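Local coordinates for protein ribonucleoside-diphosphate reductase subunit beta (Clostridium botulinum, PDB 6ZJK) that probably serves as the diiron-carrying small (R2) subunit of a ribonucleotide reductase, the enzyme that reduces ribonucleoside diphosphates to deoxyribonucleoside diphosphates, at residues A[276-287]-A[296-307]. Numbering follows the deposited sequence.
Sequences VEHEIQWGQYVT and DELIERYIKYLS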
loop_
_atom_site.group_PDB
_atom_site.type_symbol
_atom_site.label_atom_id
_atom_site.label_comp_id
_atom_site.label_asym_id
_atom_site.label_seq_id
_atom_site.Cartn_x
_atom_site.Cartn_y
_atom_site.Cartn_z
ATOM N N VAL A 276 -16.107 -15.960 17.236
ATOM C CA VAL A 276 -16.352 -15.635 18.613
ATOM C C VAL A 276 -15.929 -16.794 19.522
ATOM O O VAL A 276 -15.308 -16.594 20.484
ATOM C CB VAL A 276 -17.823 -15.277 18.874
ATOM C CG1 VAL A 276 -18.060 -14.970 20.309
ATOM C CG2 VAL A 276 -18.261 -14.096 18.040
ATOM N N GLU A 277 -16.264 -17.999 19.162
ATOM C CA GLU A 277 -15.940 -19.148 19.960
ATOM C C GLU A 277 -14.436 -19.346 20.044
ATOM O O GLU A 277 -13.911 -19.518 21.085
ATOM C CB GLU A 277 -16.684 -20.362 19.452
ATOM C CG GLU A 277 -18.083 -20.505 20.038
ATOM C CD GLU A 277 -18.957 -21.467 19.267
ATOM O OE1 GLU A 277 -18.424 -22.412 18.700
ATOM O OE2 GLU A 277 -20.181 -21.266 19.201
ATOM N N HIS A 278 -13.763 -19.266 18.925
ATOM C CA HIS A 278 -12.334 -19.350 18.880
ATOM C C HIS A 278 -11.651 -18.278 19.713
ATOM O O HIS A 278 -10.807 -18.575 20.463
ATOM C CB HIS A 278 -11.827 -19.213 17.470
ATOM C CG HIS A 278 -12.141 -20.357 16.585
ATOM N ND1 HIS A 278 -11.812 -20.369 15.261
ATOM C CD2 HIS A 278 -12.763 -21.524 16.820
ATOM C CE1 HIS A 278 -12.209 -21.491 14.715
ATOM N NE2 HIS A 278 -12.789 -22.214 15.642
ATOM N N GLU A 279 -12.042 -17.034 19.597
ATOM C CA GLU A 279 -11.392 -15.924 20.285
ATOM C C GLU A 279 -11.579 -16.009 21.800
ATOM O O GLU A 279 -10.675 -15.659 22.564
ATOM C CB GLU A 279 -11.909 -14.601 19.718
ATOM C CG GLU A 279 -11.157 -13.393 20.179
ATOM C CD GLU A 279 -9.647 -13.483 19.877
ATOM O OE1 GLU A 279 -9.242 -13.975 18.795
ATOM O OE2 GLU A 279 -8.857 -13.109 20.764
ATOM N N ILE A 280 -12.750 -16.448 22.256
ATOM C CA ILE A 280 -12.970 -16.624 23.692
ATOM C C ILE A 280 -12.056 -17.717 24.236
ATOM O O ILE A 280 -11.393 -17.556 25.272
ATOM C CB ILE A 280 -14.446 -16.956 23.962
ATOM C CG1 ILE A 280 -15.343 -15.755 23.654
ATOM C CG2 ILE A 280 -14.639 -17.379 25.409
ATOM C CD1 ILE A 280 -16.843 -16.058 23.812
ATOM N N GLN A 281 -12.041 -18.860 23.553
ATOM C CA GLN A 281 -11.189 -19.940 24.041
ATOM C C GLN A 281 -9.708 -19.566 23.990
ATOM O O GLN A 281 -8.972 -19.804 24.951
ATOM C CB GLN A 281 -11.446 -21.160 23.174
ATOM C CG GLN A 281 -11.333 -22.467 23.861
ATOM C CD GLN A 281 -11.517 -23.600 22.882
ATOM O OE1 GLN A 281 -12.002 -24.687 23.250
ATOM N NE2 GLN A 281 -11.190 -23.347 21.628
ATOM N N TRP A 282 -9.255 -18.774 23.008
ATOM C CA TRP A 282 -7.877 -18.296 22.949
ATOM C C TRP A 282 -7.600 -17.305 24.070
ATOM O O TRP A 282 -6.561 -17.389 24.733
ATOM C CB TRP A 282 -7.617 -17.651 21.578
ATOM C CG TRP A 282 -6.357 -16.811 21.473
ATOM C CD1 TRP A 282 -6.280 -15.449 21.485
ATOM C CD2 TRP A 282 -5.006 -17.282 21.303
ATOM N NE1 TRP A 282 -4.972 -15.041 21.344
ATOM C CE2 TRP A 282 -4.171 -16.146 21.231
ATOM C CE3 TRP A 282 -4.424 -18.551 21.211
ATOM C CZ2 TRP A 282 -2.782 -16.242 21.077
ATOM C CZ3 TRP A 282 -3.036 -18.646 21.060
ATOM C CH2 TRP A 282 -2.236 -17.497 20.993
ATOM N N GLY A 283 -8.529 -16.369 24.299
ATOM C CA GLY A 283 -8.351 -15.387 25.358
ATOM C C GLY A 283 -8.249 -16.016 26.736
ATOM O O GLY A 283 -7.420 -15.607 27.553
ATOM N N GLN A 284 -8.996 -17.063 26.934
ATOM C CA GLN A 284 -8.995 -17.743 28.170
ATOM C C GLN A 284 -7.699 -18.550 28.316
ATOM O O GLN A 284 -7.137 -18.619 29.338
ATOM C CB GLN A 284 -10.252 -18.633 28.252
ATOM C CG GLN A 284 -11.542 -17.882 28.576
ATOM C CD GLN A 284 -12.782 -18.682 28.376
ATOM O OE1 GLN A 284 -12.772 -19.686 27.743
ATOM N NE2 GLN A 284 -13.849 -18.225 28.923
ATOM N N TYR A 285 -7.228 -19.092 27.228
ATOM C CA TYR A 285 -6.058 -19.969 27.254
ATOM C C TYR A 285 -4.780 -19.210 27.608
ATOM O O TYR A 285 -3.974 -19.684 28.423
ATOM C CB TYR A 285 -5.928 -20.674 25.900
ATOM C CG TYR A 285 -4.588 -21.343 25.680
ATOM C CD1 TYR A 285 -4.213 -22.459 26.428
ATOM C CD2 TYR A 285 -3.705 -20.871 24.707
ATOM C CE1 TYR A 285 -2.990 -23.081 26.231
ATOM C CE2 TYR A 285 -2.468 -21.495 24.492
ATOM C CZ TYR A 285 -2.119 -22.594 25.259
ATOM O OH TYR A 285 -0.897 -23.214 25.061
ATOM N N VAL A 286 -4.589 -18.019 27.019
ATOM C CA VAL A 286 -3.353 -17.267 27.231
ATOM C C VAL A 286 -3.375 -16.511 28.555
ATOM O O VAL A 286 -2.314 -16.287 29.149
ATOM C CB VAL A 286 -3.065 -16.304 26.056
ATOM C CG1 VAL A 286 -2.931 -17.068 24.750
ATOM C CG2 VAL A 286 -4.121 -15.246 25.950
ATOM N N THR A 287 -4.540 -16.128 29.033
ATOM C CA THR A 287 -4.570 -15.435 30.286
ATOM C C THR A 287 -4.477 -16.401 31.466
ATOM O O THR A 287 -3.929 -16.058 32.442
ATOM C CB THR A 287 -5.784 -14.526 30.451
ATOM O OG1 THR A 287 -6.953 -15.221 30.083
ATOM C CG2 THR A 287 -5.654 -13.334 29.581
ATOM N N ASP A 296 -12.220 -15.464 33.047
ATOM C CA ASP A 296 -12.852 -16.154 31.960
ATOM C C ASP A 296 -14.257 -15.710 31.522
ATOM O O ASP A 296 -14.571 -15.805 30.380
ATOM C CB ASP A 296 -12.859 -17.630 32.222
ATOM C CG ASP A 296 -11.509 -18.216 32.188
ATOM O OD1 ASP A 296 -11.366 -19.420 32.284
ATOM O OD2 ASP A 296 -10.574 -17.480 32.032
ATOM N N GLU A 297 -15.068 -15.270 32.461
ATOM C CA GLU A 297 -16.417 -14.888 32.154
ATOM C C GLU A 297 -16.470 -13.504 31.612
ATOM O O GLU A 297 -17.190 -13.232 30.736
ATOM C CB GLU A 297 -17.295 -14.951 33.405
ATOM C CG GLU A 297 -18.769 -14.827 33.100
ATOM C CD GLU A 297 -19.683 -14.510 34.292
ATOM O OE1 GLU A 297 -20.840 -14.217 34.020
ATOM O OE2 GLU A 297 -19.289 -14.547 35.468
ATOM N N LEU A 298 -15.620 -12.629 32.084
ATOM C CA LEU A 298 -15.527 -11.306 31.569
ATOM C C LEU A 298 -15.007 -11.273 30.143
ATOM O O LEU A 298 -15.392 -10.464 29.391
ATOM C CB LEU A 298 -14.719 -10.475 32.476
ATOM C CG LEU A 298 -14.523 -9.093 32.021
ATOM C CD1 LEU A 298 -15.821 -8.359 32.030
ATOM C CD2 LEU A 298 -13.566 -8.439 32.949
ATOM N N ILE A 299 -14.158 -12.200 29.782
ATOM C CA ILE A 299 -13.658 -12.314 28.465
ATOM C C ILE A 299 -14.764 -12.851 27.578
ATOM O O ILE A 299 -14.889 -12.459 26.471
ATOM C CB ILE A 299 -12.418 -13.236 28.446
ATOM C CG1 ILE A 299 -11.232 -12.558 29.090
ATOM C CG2 ILE A 299 -12.006 -13.585 27.070
ATOM C CD1 ILE A 299 -10.061 -13.462 29.251
ATOM N N GLU A 300 -15.540 -13.779 28.083
ATOM C CA GLU A 300 -16.655 -14.356 27.362
ATOM C C GLU A 300 -17.670 -13.313 27.033
ATOM O O GLU A 300 -18.069 -13.167 25.944
ATOM C CB GLU A 300 -17.338 -15.392 28.226
ATOM C CG GLU A 300 -18.261 -16.336 27.501
ATOM C CD GLU A 300 -19.390 -16.922 28.372
ATOM O OE1 GLU A 300 -19.358 -16.766 29.584
ATOM O OE2 GLU A 300 -20.313 -17.558 27.837
ATOM N N ARG A 301 -18.047 -12.567 28.017
ATOM C CA ARG A 301 -19.063 -11.536 27.850
ATOM C C ARG A 301 -18.578 -10.403 26.948
ATOM O O ARG A 301 -19.349 -9.874 26.140
ATOM C CB ARG A 301 -19.484 -11.020 29.232
ATOM C CG ARG A 301 -20.237 -12.058 30.109
ATOM C CD ARG A 301 -20.741 -11.449 31.442
ATOM N NE ARG A 301 -21.379 -10.158 31.201
ATOM C CZ ARG A 301 -22.678 -9.941 31.020
ATOM N NH1 ARG A 301 -23.561 -10.938 31.090
ATOM N NH2 ARG A 301 -23.093 -8.698 30.777
ATOM N N TYR A 302 -17.298 -10.039 27.028
ATOM C CA TYR A 302 -16.828 -8.916 26.220
ATOM C C TYR A 302 -16.843 -9.265 24.737
ATOM O O TYR A 302 -17.370 -8.501 23.920
ATOM C CB TYR A 302 -15.432 -8.473 26.662
ATOM C CG TYR A 302 -14.895 -7.278 25.903
ATOM C CD1 TYR A 302 -15.666 -6.130 25.715
ATOM C CD2 TYR A 302 -13.594 -7.288 25.385
ATOM C CE1 TYR A 302 -15.162 -5.038 25.019
ATOM C CE2 TYR A 302 -13.088 -6.203 24.689
ATOM C CZ TYR A 302 -13.872 -5.083 24.508
ATOM O OH TYR A 302 -13.348 -4.014 23.818
ATOM N N ILE A 303 -16.315 -10.435 24.377
ATOM C CA ILE A 303 -16.262 -10.823 22.972
ATOM C C ILE A 303 -17.668 -10.940 22.389
ATOM O O ILE A 303 -17.930 -10.467 21.276
ATOM C CB ILE A 303 -15.475 -12.137 22.804
ATOM C CG1 ILE A 303 -14.068 -12.026 23.421
ATOM C CG2 ILE A 303 -15.373 -12.503 21.332
ATOM C CD1 ILE A 303 -13.281 -10.859 22.912
ATOM N N LYS A 304 -18.599 -11.548 23.140
ATOM C CA LYS A 304 -19.964 -11.704 22.649
ATOM C C LYS A 304 -20.626 -10.349 22.448
ATOM O O LYS A 304 -21.357 -10.150 21.473
ATOM C CB LYS A 304 -20.787 -12.584 23.606
ATOM C CG LYS A 304 -20.441 -14.065 23.522
ATOM C CD LYS A 304 -21.308 -14.964 24.427
ATOM C CE LYS A 304 -20.846 -16.432 24.354
ATOM N NZ LYS A 304 -21.567 -17.360 25.301
ATOM N N TYR A 305 -20.408 -9.419 23.384
ATOM C CA TYR A 305 -20.956 -8.072 23.249
ATOM C C TYR A 305 -20.443 -7.397 21.981
ATOM O O TYR A 305 -21.190 -6.694 21.292
ATOM C CB TYR A 305 -20.603 -7.239 24.486
ATOM C CG TYR A 305 -20.860 -5.748 24.343
ATOM C CD1 TYR A 305 -22.125 -5.202 24.555
ATOM C CD2 TYR A 305 -19.828 -4.887 23.990
ATOM C CE1 TYR A 305 -22.342 -3.838 24.424
ATOM C CE2 TYR A 305 -20.031 -3.528 23.854
ATOM C CZ TYR A 305 -21.285 -3.006 24.065
ATOM O OH TYR A 305 -21.469 -1.643 23.918
ATOM N N LEU A 306 -19.160 -7.570 21.681
ATOM C CA LEU A 306 -18.602 -6.971 20.474
ATOM C C LEU A 306 -19.246 -7.542 19.219
ATOM O O LEU A 306 -19.530 -6.799 18.272
ATOM C CB LEU A 306 -17.080 -7.180 20.433
ATOM C CG LEU A 306 -16.266 -6.316 21.396
ATOM C CD1 LEU A 306 -14.749 -6.617 21.301
ATOM C CD2 LEU A 306 -16.524 -4.848 21.155
ATOM N N SER A 307 -19.490 -8.857 19.188
ATOM C CA SER A 307 -20.065 -9.440 17.982
ATOM C C SER A 307 -21.472 -8.913 17.720
ATOM O O SER A 307 -21.860 -8.760 16.557
ATOM C CB SER A 307 -20.053 -10.968 18.051
ATOM O OG SER A 307 -21.050 -11.463 18.906
HETATM O O HOH W 1 -8.416 -15.464 32.720
#
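Ile-280 enters, as a knob into a hole, the space between Ile-299, Glu-300, Ile-303 and Lys-304, within the antiparallel hairpin formed by helices 262-287 and 296-313 of the all-helical R2 fold. The segment axes approach to 9.3 Å at 151°. With chi1 at -68°, CG1 of Ile-280 lies anti to its carbonyl carbon, and the extended branch carries CD1 to the Glu-300 backbone, 3.8 Å from Glu-300 O; the Ile-280 and Ile-303 side chains run past each other in opposite directions, CG1 of Ile-280 lying 3.7 Å from Ile-303 CB. The Glu-300 carboxylate, beyond this hole, is paired with Lys-304 NZ on its own helix. One turn back, Val-276 divides its methyls: CG1 packs on Ile-303 CG2, while CG2 stands 3.6 Å from Ser-307 CB. On the flank facing helix 190-220, Glu-279 brings only aliphatic carbon near Ile-303; its carboxylate is bound by Arg-173 and Ser-210. At the hairpin's connected end, Thr-287 OG1 and Ile-299 CD1 meet tip to tip; OG1 donates to Gly-283 O at 2.6 Å, and CD1 rests 3.8 Å from that same Gly-283 O. A water lies 3.0 Å from both Thr-287 OG1 and Asp-296 OD2, although it has more acceptors in reach than protons to give. The Gln-284 amide is turned 38° from the Asp-296 carboxylate and passes it to reach the main chain: NE2 donates to Asp-296 O at 2.9 Å, from the face of that carbonyl opposite Glu-300 N.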